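Local coordinates for 4-hydroxybenzoyl-CoA thioesterase (Staphylococcus aureus, PDB 6FDG) that hydrolyses the thioester of DHNA-CoA in the vitamin K2 pathway, as a hotdog-fold thioesterase of the 4-hydroxybenzoyl-CoA thioesterase family, at the interface of chains A and B. Coordinates in Å, arbitrary orientation; residue numbers count along the deposited sequence, not the author numbering. Chains: chain A/B, 4-hydroxybenzoyl-CoA thioesterase.

Contact 1: the interface of chains A and B. Residues chain A 24, 27-28, 31, 34, 57, 60; chain B 22-24, 27, 64.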
# COMPACT_ATOMS: atom_id res chain seq x y z
N GLY A 24 4.91 -1.96 -8.20
CA GLY A 24 4.93 -2.73 -6.94
C GLY A 24 3.63 -3.32 -6.57
O GLY A 24 3.65 -4.18 -5.64
N ALA A 27 2.44 -7.65 -7.32
CA ALA A 27 2.52 -8.78 -6.40
C ALA A 27 1.20 -9.02 -5.71
O ALA A 27 0.84 -10.21 -5.50
CB ALA A 27 3.64 -8.58 -5.44
N THR A 28 0.46 -7.98 -5.36
CA THR A 28 -0.84 -8.15 -4.73
C THR A 28 -1.81 -8.81 -5.68
O THR A 28 -2.60 -9.69 -5.26
CB THR A 28 -1.40 -6.83 -4.17
OG1 THR A 28 -0.45 -6.35 -3.22
CG2 THR A 28 -2.72 -6.94 -3.62
N GLU A 31 -1.08 -12.41 -5.78
CA GLU A 31 -1.63 -13.06 -4.59
C GLU A 31 -3.09 -13.34 -4.73
O GLU A 31 -3.55 -14.46 -4.40
CB GLU A 31 -1.34 -12.17 -3.39
CG GLU A 31 -2.06 -12.61 -2.14
CD GLU A 31 -1.98 -11.48 -1.08
OE1 GLU A 31 -3.03 -10.73 -0.89
OE2 GLU A 31 -0.94 -11.44 -0.35
N ARG A 34 -3.43 -16.24 -7.14
CA ARG A 34 -2.96 -17.48 -6.60
C ARG A 34 -3.95 -18.06 -5.54
O ARG A 34 -4.25 -19.26 -5.54
CB ARG A 34 -1.59 -17.20 -5.88
CG ARG A 34 -0.98 -18.37 -5.23
CD ARG A 34 0.44 -18.08 -4.73
NE ARG A 34 0.51 -17.07 -3.71
CZ ARG A 34 1.00 -15.86 -3.86
NH1 ARG A 34 1.11 -15.06 -2.75
NH2 ARG A 34 1.26 -15.29 -5.03
N VAL A 57 5.91 -16.04 0.18
CA VAL A 57 6.73 -15.92 -1.10
C VAL A 57 8.16 -15.85 -0.84
O VAL A 57 8.57 -14.95 -0.05
CB VAL A 57 6.19 -14.72 -1.87
CG1 VAL A 57 7.09 -14.49 -3.07
CG2 VAL A 57 4.80 -14.95 -2.30
N LEU A 60 10.06 -13.63 -6.30
CA LEU A 60 9.06 -12.87 -7.07
C LEU A 60 9.70 -12.46 -8.39
O LEU A 60 10.84 -11.86 -8.34
CB LEU A 60 8.55 -11.64 -6.31
CG LEU A 60 7.70 -10.66 -7.11
CD1 LEU A 60 6.33 -11.27 -7.46
CD2 LEU A 60 7.52 -9.42 -6.28
N TYR B 22 5.73 -7.31 4.19
CA TYR B 22 5.00 -7.94 3.10
C TYR B 22 5.90 -7.96 1.86
O TYR B 22 6.48 -6.90 1.47
CB TYR B 22 3.69 -7.19 2.82
CG TYR B 22 2.91 -7.76 1.66
CD1 TYR B 22 2.31 -8.96 1.68
CD2 TYR B 22 2.69 -6.97 0.54
CE1 TYR B 22 1.54 -9.47 0.63
CE2 TYR B 22 1.96 -7.48 -0.58
CZ TYR B 22 1.48 -8.74 -0.47
OH TYR B 22 0.68 -9.21 -1.57
N HIS B 23 5.93 -9.07 1.10
CA HIS B 23 6.85 -9.24 0.00
C HIS B 23 6.66 -8.23 -1.09
O HIS B 23 7.61 -7.79 -1.76
CB HIS B 23 6.78 -10.64 -0.59
CG HIS B 23 5.55 -10.97 -1.34
ND1 HIS B 23 4.36 -11.30 -0.74
CD2 HIS B 23 5.33 -11.05 -2.68
CE1 HIS B 23 3.44 -11.56 -1.73
NE2 HIS B 23 4.04 -11.41 -2.91
N GLY B 24 5.38 -7.76 -1.28
CA GLY B 24 5.11 -6.76 -2.30
C GLY B 24 5.61 -5.42 -1.98
O GLY B 24 5.70 -4.58 -2.92
N ALA B 27 9.50 -3.78 -3.68
CA ALA B 27 9.72 -2.93 -4.90
C ALA B 27 9.78 -1.49 -4.48
O ALA B 27 10.56 -0.69 -5.07
CB ALA B 27 8.62 -3.13 -5.87
N TYR B 64 14.07 -13.56 -1.62
CA TYR B 64 13.91 -13.28 -0.19
C TYR B 64 14.71 -14.32 0.63
O TYR B 64 14.25 -15.48 0.71
CB TYR B 64 12.44 -13.29 0.25
CG TYR B 64 11.57 -12.30 -0.55
CD1 TYR B 64 11.00 -12.70 -1.77
CD2 TYR B 64 11.33 -11.00 -0.17
CE1 TYR B 64 10.23 -11.85 -2.52
CE2 TYR B 64 10.57 -10.17 -0.92
CZ TYR B 64 10.04 -10.58 -2.07
OH TYR B 64 9.26 -9.74 -2.88
O HOH W 1 2.24 -12.54 -4.68
O HOH W 2 6.04 -5.82 -5.57
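Chain B enters this part of the dimer interface with the short 3-10 turn 23-25, which meets its own copy at A:Gly24 and the first turns of helix 26-41 of chain A, all with helical backbone torsions. B:His23 carries the contact. Its CG sits in the crowded position between backbone N and carbonyl carbon (chi1 70°), which sets the imidazole against A:Val57. The valine crosses it at about a right angle and lays CG2 over the centre of one face, 3.7 Å from the ring centroid, as a CH-pi contact. At the ring edge, in plane, NE2 of B:His23 bonds a water at 2.8 Å. The same water is held by the carbonyl O of A:Ala27 and, at 2.9 Å, by NH2 of the A:Arg34 guanidinium, so water and valine probably help to hold the imidazole's rotation; the nearby A:Arg34 and A:Glu31 may partly offset each other's effect on its ionisation. B:Tyr22, with CG anti to the backbone N, sends its phenol tip between A:Thr28 and A:Glu31; OH makes weak hydrogen bonds to both, donating to carboxylate OE2 of A:Glu31 at 3.0 Å and undirected with A:Thr28 OG1. A second water joins the carbonyl oxygens of A:Gly24 and B:Gly24. B:Tyr64 runs alongside A:Leu60 and probably steadies the turn: its phenolic OH bonds the carbonyl O of B:His23 at 2.8 Å, from 45° above the carbonyl plane.

Contact 2: the interface of chains A and B. Residues chain A 60-64; chain B 58-62.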
# COMPACT_ATOMS: atom_id res chain seq x y z
N LEU A 60 10.06 -13.63 -6.30
CA LEU A 60 9.06 -12.87 -7.07
C LEU A 60 9.70 -12.46 -8.39
O LEU A 60 10.84 -11.86 -8.34
CB LEU A 60 8.55 -11.64 -6.31
CG LEU A 60 7.70 -10.66 -7.11
CD1 LEU A 60 6.33 -11.27 -7.46
CD2 LEU A 60 7.52 -9.42 -6.28
N ASN A 61 9.05 -12.65 -9.52
CA ASN A 61 9.48 -12.12 -10.81
C ASN A 61 8.31 -11.56 -11.49
O ASN A 61 7.23 -12.14 -11.53
CB ASN A 61 10.06 -13.25 -11.64
CG ASN A 61 11.17 -14.00 -10.86
OD1 ASN A 61 10.93 -15.06 -10.18
ND2 ASN A 61 12.35 -13.46 -10.85
N VAL A 62 8.44 -10.33 -12.05
CA VAL A 62 7.38 -9.69 -12.84
C VAL A 62 8.01 -9.10 -14.10
O VAL A 62 9.04 -8.40 -13.99
CB VAL A 62 6.66 -8.56 -12.13
CG1 VAL A 62 5.39 -8.17 -12.83
CG2 VAL A 62 6.29 -8.93 -10.61
N ASN A 63 7.50 -9.43 -15.28
CA ASN A 63 7.98 -8.81 -16.52
C ASN A 63 6.87 -8.09 -17.15
O ASN A 63 5.86 -8.73 -17.53
CB ASN A 63 8.46 -9.90 -17.42
CG ASN A 63 9.19 -9.34 -18.63
OD1 ASN A 63 8.58 -8.94 -19.54
ND2 ASN A 63 10.49 -9.15 -18.49
N TYR A 64 7.06 -6.79 -17.28
CA TYR A 64 6.00 -5.86 -17.65
C TYR A 64 6.07 -5.65 -19.21
O TYR A 64 6.99 -5.01 -19.68
CB TYR A 64 6.11 -4.52 -16.93
CG TYR A 64 6.13 -4.69 -15.37
CD1 TYR A 64 7.34 -4.87 -14.76
CD2 TYR A 64 5.03 -4.57 -14.64
CE1 TYR A 64 7.42 -5.04 -13.36
CE2 TYR A 64 5.08 -4.70 -13.22
CZ TYR A 64 6.27 -4.91 -12.63
OH TYR A 64 6.39 -5.12 -11.25
N THR B 58 10.57 -2.43 -16.37
CA THR B 58 10.18 -3.44 -17.29
C THR B 58 10.34 -4.85 -16.76
O THR B 58 9.76 -5.83 -17.29
CB THR B 58 10.90 -3.32 -18.63
OG1 THR B 58 12.31 -3.54 -18.50
CG2 THR B 58 10.61 -2.03 -19.36
N ASP B 59 11.19 -5.04 -15.65
CA ASP B 59 11.36 -6.32 -15.03
C ASP B 59 11.70 -6.11 -13.58
O ASP B 59 12.54 -5.23 -13.26
CB ASP B 59 12.44 -7.10 -15.74
CG ASP B 59 12.46 -8.50 -15.43
OD1 ASP B 59 11.61 -9.23 -16.02
OD2 ASP B 59 13.27 -8.89 -14.58
N LEU B 60 11.10 -6.85 -12.70
CA LEU B 60 11.33 -6.85 -11.24
C LEU B 60 11.68 -8.22 -10.82
O LEU B 60 10.92 -9.21 -11.16
CB LEU B 60 10.14 -6.34 -10.54
CG LEU B 60 10.11 -6.48 -8.96
CD1 LEU B 60 11.12 -5.56 -8.33
CD2 LEU B 60 8.74 -6.18 -8.47
N ASN B 61 12.77 -8.42 -10.07
CA ASN B 61 13.07 -9.72 -9.46
C ASN B 61 13.43 -9.48 -8.02
O ASN B 61 14.19 -8.56 -7.71
CB ASN B 61 14.26 -10.35 -10.17
CG ASN B 61 13.92 -10.57 -11.67
OD1 ASN B 61 13.17 -11.50 -12.00
ND2 ASN B 61 14.32 -9.61 -12.56
N VAL B 62 12.91 -10.31 -7.13
CA VAL B 62 13.20 -10.24 -5.68
C VAL B 62 13.44 -11.63 -5.22
O VAL B 62 12.55 -12.51 -5.43
CB VAL B 62 12.15 -9.50 -4.83
CG1 VAL B 62 12.74 -9.13 -3.53
CG2 VAL B 62 11.62 -8.27 -5.56
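Main-chain hydrogen bonds carry this part of the interface, where strand 59-64 of chain A runs antiparallel to strand 57-64 of chain B. A:Leu60 and B:Val62 exchange both of their N-H and C=O groups, and A:Val62 and B:Leu60 do the same around the pair of A:Asn61 and B:Asn61. A:Leu60 N lies 2.9 Å from B:Val62 O, and the donors of all four bonds lie in the carbonyl planes. The bond from A:Tyr64 N to B:Thr58 O, also 2.9 Å, is as straight, but its donor approaches from 44° above the carbonyl plane, off the lone pairs.

Polar side chains add a second set of bonds. A:Asn61 and B:Asn61, each with CG anti to the carbonyl carbon, cross at about a right angle with their amide planes 53° apart; ND2 of A:Asn61 points to a lone pair of B:Asn61 OD1, although the modelled separation is too short to interpret closely. A:Asn63 and B:Asp59 both hold CG anti to the backbone N and cross obliquely. The asparagine ND2 donates to the anti lone pair of carboxylate OD1 of B:Asp59 at 2.7 Å.

Packing contacts come from the leucines and the tyrosine. The CD2 methyls of A:Leu60 and B:Leu60 meet obliquely at 4.1 Å, while the A:Tyr64 ring lies alongside B:Leu60, its OH in van der Waals contact with CD2 of B:Leu60 at 3.8 Å. CG1 of A:Val62 covers one face of that ring near the rim, and the backbone of B:Thr58 and B:Asp59 lies at its edge. With A:Asn61 facing B:Asn61, the two strands join the sheets of both subunits into one continuous sheet across the dimer.

The C-alpha centres of contact 1 and contact 2 lie about 10 Å apart, and A:Leu60 belongs to both. Strand 59-64 of chain A and strand 57-64 of chain B also reach from one contact into the other, so contact 2 supplies the regular strand pairing and contact 1 anchors the adjoining turn and helix start beside it. Because the interface is two-fold symmetric, contact 1 recurs with the chains exchanged. The pairing thus probably fixes the position of each 3-10 turn against the partner's helix 26-41. The deposited assembly holds four copies, of which this pair resembles the usual hotdog dimer.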